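Local structure of aminomethyltransferase (Bartonella henselae, 3GIR) at residues Y118-E122 and E155-R159; G91-V95 and G162-Q166. The protein belongs to the glycine cleavage T-protein family of aminomethyltransferases, pairing a folate-binding domain with a C-terminal beta-barrel domain. All blocks are in the same frame, centred on the assembly; numbering follows the deposited sequence.

Interaction 1: residues Y118-E122 and E155-R159; sequences YLLNE and ELEKR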
loop_
_atom_site.group_PDB
_atom_site.type_symbol
_atom_site.label_atom_id
_atom_site.label_comp_id
_atom_site.label_asym_id
_atom_site.label_seq_id
_atom_site.Cartn_x
_atom_site.Cartn_y
_atom_site.Cartn_z
ATOM N N TYR A 118 6.659 4.157 7.960
ATOM C CA TYR A 118 5.387 4.580 8.556
ATOM C C TYR A 118 5.556 5.748 9.486
ATOM O O TYR A 118 6.579 5.878 10.156
ATOM C CB TYR A 118 4.702 3.394 9.308
ATOM C CG TYR A 118 5.584 2.298 9.763
ATOM C CD1 TYR A 118 6.496 2.506 10.777
ATOM C CD2 TYR A 118 5.475 1.009 9.257
ATOM C CE1 TYR A 118 7.291 1.468 11.227
ATOM C CE2 TYR A 118 6.304 -0.003 9.691
ATOM C CZ TYR A 118 7.187 0.238 10.682
ATOM O OH TYR A 118 7.993 -0.757 11.195
ATOM N N LEU A 119 4.536 6.575 9.520
ATOM C CA LEU A 119 4.446 7.687 10.441
ATOM C C LEU A 119 3.845 7.122 11.741
ATOM O O LEU A 119 2.728 6.650 11.746
ATOM C CB LEU A 119 3.526 8.741 9.816
ATOM C CG LEU A 119 3.488 10.056 10.498
ATOM C CD1 LEU A 119 4.847 10.868 10.350
ATOM C CD2 LEU A 119 2.219 10.889 10.022
ATOM N N LEU A 120 4.567 7.220 12.857
ATOM C CA LEU A 120 4.063 6.677 14.130
ATOM C C LEU A 120 3.618 7.778 15.025
ATOM O O LEU A 120 4.219 8.896 15.009
ATOM C CB LEU A 120 5.207 5.949 14.791
ATOM C CG LEU A 120 5.793 4.801 14.064
ATOM C CD1 LEU A 120 6.903 4.251 14.972
ATOM C CD2 LEU A 120 4.800 3.700 13.691
ATOM N N ASN A 121 2.600 7.492 15.828
ATOM C CA ASN A 121 2.272 8.367 16.956
ATOM C C ASN A 121 3.139 8.061 18.165
ATOM O O ASN A 121 4.011 7.199 18.112
ATOM C CB ASN A 121 0.798 8.333 17.267
ATOM C CG ASN A 121 0.298 6.983 17.797
ATOM O OD1 ASN A 121 1.024 6.237 18.387
ATOM N ND2 ASN A 121 -0.975 6.720 17.554
ATOM N N GLU A 122 2.878 8.786 19.281
ATOM C CA GLU A 122 3.717 8.730 20.474
ATOM C C GLU A 122 3.687 7.340 21.121
ATOM O O GLU A 122 4.668 6.944 21.760
ATOM C CB GLU A 122 3.314 9.797 21.557
ATOM N N GLU A 155 0.733 16.658 10.185
ATOM C CA GLU A 155 1.628 16.119 11.169
ATOM C C GLU A 155 3.096 16.248 10.754
ATOM O O GLU A 155 3.974 16.610 11.584
ATOM C CB GLU A 155 1.263 14.682 11.528
ATOM C CG GLU A 155 2.201 14.080 12.583
ATOM C CD GLU A 155 2.103 14.775 13.982
ATOM O OE1 GLU A 155 1.020 15.344 14.301
ATOM O OE2 GLU A 155 3.164 14.752 14.678
ATOM N N LEU A 156 3.392 16.038 9.468
ATOM C CA LEU A 156 4.770 16.215 9.003
ATOM C C LEU A 156 5.234 17.665 9.164
ATOM O O LEU A 156 6.332 17.917 9.563
ATOM C CB LEU A 156 4.856 15.764 7.522
ATOM C CG LEU A 156 4.880 14.238 7.331
ATOM C CD1 LEU A 156 4.581 13.863 5.868
ATOM C CD2 LEU A 156 6.197 13.573 7.705
ATOM N N GLU A 157 4.335 18.587 8.847
ATOM C CA GLU A 157 4.576 20.039 8.969
ATOM C C GLU A 157 4.891 20.392 10.429
ATOM O O GLU A 157 5.828 21.143 10.716
ATOM C CB GLU A 157 3.326 20.796 8.532
ATOM C CG GLU A 157 3.535 21.986 7.807
ATOM C CD GLU A 157 2.241 22.625 7.284
ATOM O OE1 GLU A 157 2.392 23.326 6.291
ATOM O OE2 GLU A 157 1.116 22.448 7.869
ATOM N N LYS A 158 4.164 19.818 11.388
ATOM C CA LYS A 158 4.484 20.077 12.785
ATOM C C LYS A 158 5.816 19.463 13.184
ATOM O O LYS A 158 6.573 20.047 13.921
ATOM C CB LYS A 158 3.379 19.557 13.722
ATOM C CG LYS A 158 2.012 20.213 13.538
ATOM C CD LYS A 158 0.978 19.494 14.395
ATOM C CE LYS A 158 -0.375 20.073 14.106
ATOM N NZ LYS A 158 -1.533 19.238 14.581
ATOM N N ARG A 159 6.119 18.248 12.751
ATOM C CA ARG A 159 7.436 17.641 13.073
ATOM C C ARG A 159 8.612 18.367 12.407
ATOM O O ARG A 159 9.781 18.209 12.836
ATOM C CB ARG A 159 7.424 16.126 12.693
ATOM C CG ARG A 159 6.457 15.313 13.550
ATOM C CD ARG A 159 6.401 13.808 13.231
ATOM N NE ARG A 159 5.242 13.240 13.900
ATOM C CZ ARG A 159 4.972 11.959 14.041
ATOM N NH1 ARG A 159 5.821 11.022 13.611
ATOM N NH2 ARG A 159 3.826 11.660 14.610
HETATM O O HOH W 1 7.286 8.261 13.402
#

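Interaction 2: residues G91-V95 and G162-Q166; sequences GPKAV and GFECQ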
loop_
_atom_site.group_PDB
_atom_site.type_symbol
_atom_site.label_atom_id
_atom_site.label_comp_id
_atom_site.label_asym_id
_atom_site.label_seq_id
_atom_site.Cartn_x
_atom_site.Cartn_y
_atom_site.Cartn_z
ATOM N N GLY A 91 15.116 20.666 1.479
ATOM C CA GLY A 91 15.800 21.759 2.168
ATOM C C GLY A 91 17.057 21.211 2.791
ATOM O O GLY A 91 17.339 20.006 2.797
ATOM N N PRO A 92 17.862 22.114 3.362
ATOM C CA PRO A 92 19.188 21.675 3.761
ATOM C C PRO A 92 19.220 20.699 4.909
ATOM O O PRO A 92 20.178 19.994 5.068
ATOM C CB PRO A 92 19.912 22.978 4.138
ATOM C CG PRO A 92 18.871 23.977 4.268
ATOM C CD PRO A 92 17.680 23.567 3.423
ATOM N N LYS A 93 18.174 20.683 5.713
ATOM C CA LYS A 93 18.074 19.733 6.805
ATOM C C LYS A 93 16.976 18.692 6.591
ATOM O O LYS A 93 16.452 18.134 7.558
ATOM C CB LYS A 93 17.897 20.484 8.117
ATOM C CG LYS A 93 19.098 21.473 8.345
ATOM C CD LYS A 93 20.418 20.702 8.530
ATOM C CE LYS A 93 21.632 21.665 8.821
ATOM N NZ LYS A 93 22.912 20.839 8.887
ATOM N N ALA A 94 16.650 18.423 5.326
ATOM C CA ALA A 94 15.667 17.347 5.022
ATOM C C ALA A 94 16.028 16.014 5.611
ATOM O O ALA A 94 15.154 15.285 6.139
ATOM C CB ALA A 94 15.462 17.244 3.484
ATOM N N VAL A 95 17.297 15.624 5.510
ATOM C CA VAL A 95 17.763 14.357 6.108
ATOM C C VAL A 95 17.490 14.231 7.606
ATOM O O VAL A 95 17.001 13.198 8.093
ATOM C CB VAL A 95 19.285 14.118 5.825
ATOM C CG1 VAL A 95 19.893 12.947 6.660
ATOM C CG2 VAL A 95 19.499 13.908 4.307
ATOM N N GLY A 162 10.960 22.490 13.901
ATOM C CA GLY A 162 12.351 22.789 14.263
ATOM C C GLY A 162 13.375 22.804 13.131
ATOM O O GLY A 162 14.514 23.317 13.289
ATOM N N PHE A 163 13.020 22.277 11.958
ATOM C CA PHE A 163 14.045 21.971 10.976
ATOM C C PHE A 163 14.041 22.916 9.826
ATOM O O PHE A 163 13.007 23.475 9.455
ATOM C CB PHE A 163 13.854 20.529 10.411
ATOM C CG PHE A 163 14.054 19.459 11.411
ATOM C CD1 PHE A 163 15.322 18.934 11.640
ATOM C CD2 PHE A 163 12.992 18.959 12.144
ATOM C CE1 PHE A 163 15.486 17.952 12.591
ATOM C CE2 PHE A 163 13.171 18.035 13.062
ATOM C CZ PHE A 163 14.440 17.509 13.262
ATOM N N GLU A 164 15.201 23.107 9.235
ATOM C CA GLU A 164 15.283 23.961 8.020
ATOM C C GLU A 164 15.012 23.095 6.797
ATOM O O GLU A 164 15.896 22.610 6.113
ATOM C CB GLU A 164 16.614 24.695 7.882
ATOM C CG GLU A 164 16.544 25.757 6.769
ATOM C CD GLU A 164 17.826 26.511 6.535
ATOM O OE1 GLU A 164 18.876 26.149 7.113
ATOM O OE2 GLU A 164 17.778 27.480 5.750
ATOM N N CYS A 165 13.743 22.884 6.565
ATOM C CA CYS A 165 13.265 21.991 5.508
ATOM C C CYS A 165 11.855 22.453 5.185
ATOM O O CYS A 165 11.176 23.022 6.055
ATOM C CB CYS A 165 13.263 20.527 6.008
ATOM S SG CYS A 165 12.747 19.258 4.794
ATOM N N GLN A 166 11.393 22.158 3.975
ATOM C CA GLN A 166 10.014 22.426 3.607
ATOM C C GLN A 166 9.285 21.111 3.249
ATOM O O GLN A 166 9.914 20.209 2.733
ATOM C CB GLN A 166 9.964 23.344 2.386
ATOM C CG GLN A 166 10.589 24.746 2.613
ATOM C CD GLN A 166 9.950 25.545 3.741
ATOM O OE1 GLN A 166 10.655 26.107 4.605
ATOM N NE2 GLN A 166 8.621 25.619 3.740
#

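Interaction 1: residues Y118-E122 and E155-R159
The carbonyl oxygen of L120 is gripped by both terminal nitrogens of R159, whose guanidinium meets it end-on. R159 NH2 lies 2.8 Å and R159 NH1 3.0 Å from L120 O. Because one acceptor sits between two N-H groups, both bonds are bent, with N-H...O angles of 145° and 135°. NH1 approaches in the carbonyl plane, whereas NH2 is tilted out of it. The guanidinium is turned so that the oxygen stays close to its plane. An extended chain from CG to NE carries this head group from the last turn of helix 149-159 to the end of strand 114-120. E155, one helical turn earlier, fixes its rotation: in a salt bridge, R159 NE donates to E155 OE2 over 2.7 Å; the bond is nearly straight, and the oxygen offers its anti lone pair and lies in the guanidinium plane. NH2 adds a weak bond to the same oxygen. A water accepts from L120 N at 3.0 Å and, weakly, from R159 NH1, joining the strand to the arginine a second time. With its CG anti to the backbone N (chi1 -170°), L119 reaches toward the helix and divides its two methyls: CD1 packs against one face of the R159 guanidinium, 3.4 Å from NH1, and also meets L156 CD2 at 4.0 Å, while CD2 touches E155 CG at 4.1 Å. Elsewhere NH1 donates to A101 O, and Y293 makes a cation-pi contact with R159. The edge strand 114-120 of the five-stranded antiparallel sheet in the folate-binding domain thus meets the C-terminal end of helix 149-159 through a buried arginine whose charge is probably balanced largely by E155, while its N-H groups satisfy a main-chain carbonyl.

Interaction 2: residues G91-V95 and G162-Q166
The type I turn G91-A94 lies against the inverse gamma turn centred on E164, and one backbone bond joins them, K93 N to E164 O at 3.0 Å with an N-H...O angle of 156°. G91 CA comes within 4.2 Å of C165 CA, a close approach at a residue whose backbone conformation by itself calls for glycine. P92 rests its CD 3.4 Å from E164 O, the acceptor of the K93 bond. In one of the two conformers of E164, the P92 ring crosses the glutamate side chain at about a right angle, with P92 CG 3.6 Å from E164 CD; E164 gets there with CG anti to its own N (chi1 -169°) and an extended chain beyond. K93 starts toward the same residue, its CB 3.5 Å from E164 O, then bends at chi2 and leads its amine away. Deeper in, C165, in one of its two conformers, turns its sulfur to the first turn of helix 94-101, where SG meets A94 CB at 3.6 Å. A94 and C165 both also touch V89 of strand 85-90, and C165 reaches F97 one turn further along the helix. K93 is the N-cap residue of helix 94-101. The contact joins the turn between strand 85-90 and this helix to the loop linking helix 149-159 with strand 166-169.

Interactions 1 and 2 lie on the same side of the chain's centre in the folate-binding domain, with centres about 15 Å apart. Helix 94-101 connects them: it starts in interaction 2, and its F97 touches residues of both contacts. Helix 149-159 ends in interaction 1, and two residues later the chain enters 162-166. Interaction 1 involves the outermost strand 114-120 of the five-stranded antiparallel sheet; interaction 2 lies just before the other outermost strand, 166-169. Interaction 1 is buried and polar at its heart; interaction 2 lies at the surface, its centre about 27 Å from the chain centre against 18 Å. The sodium site, formed by L238, D240 and V243, includes no residue of either contact.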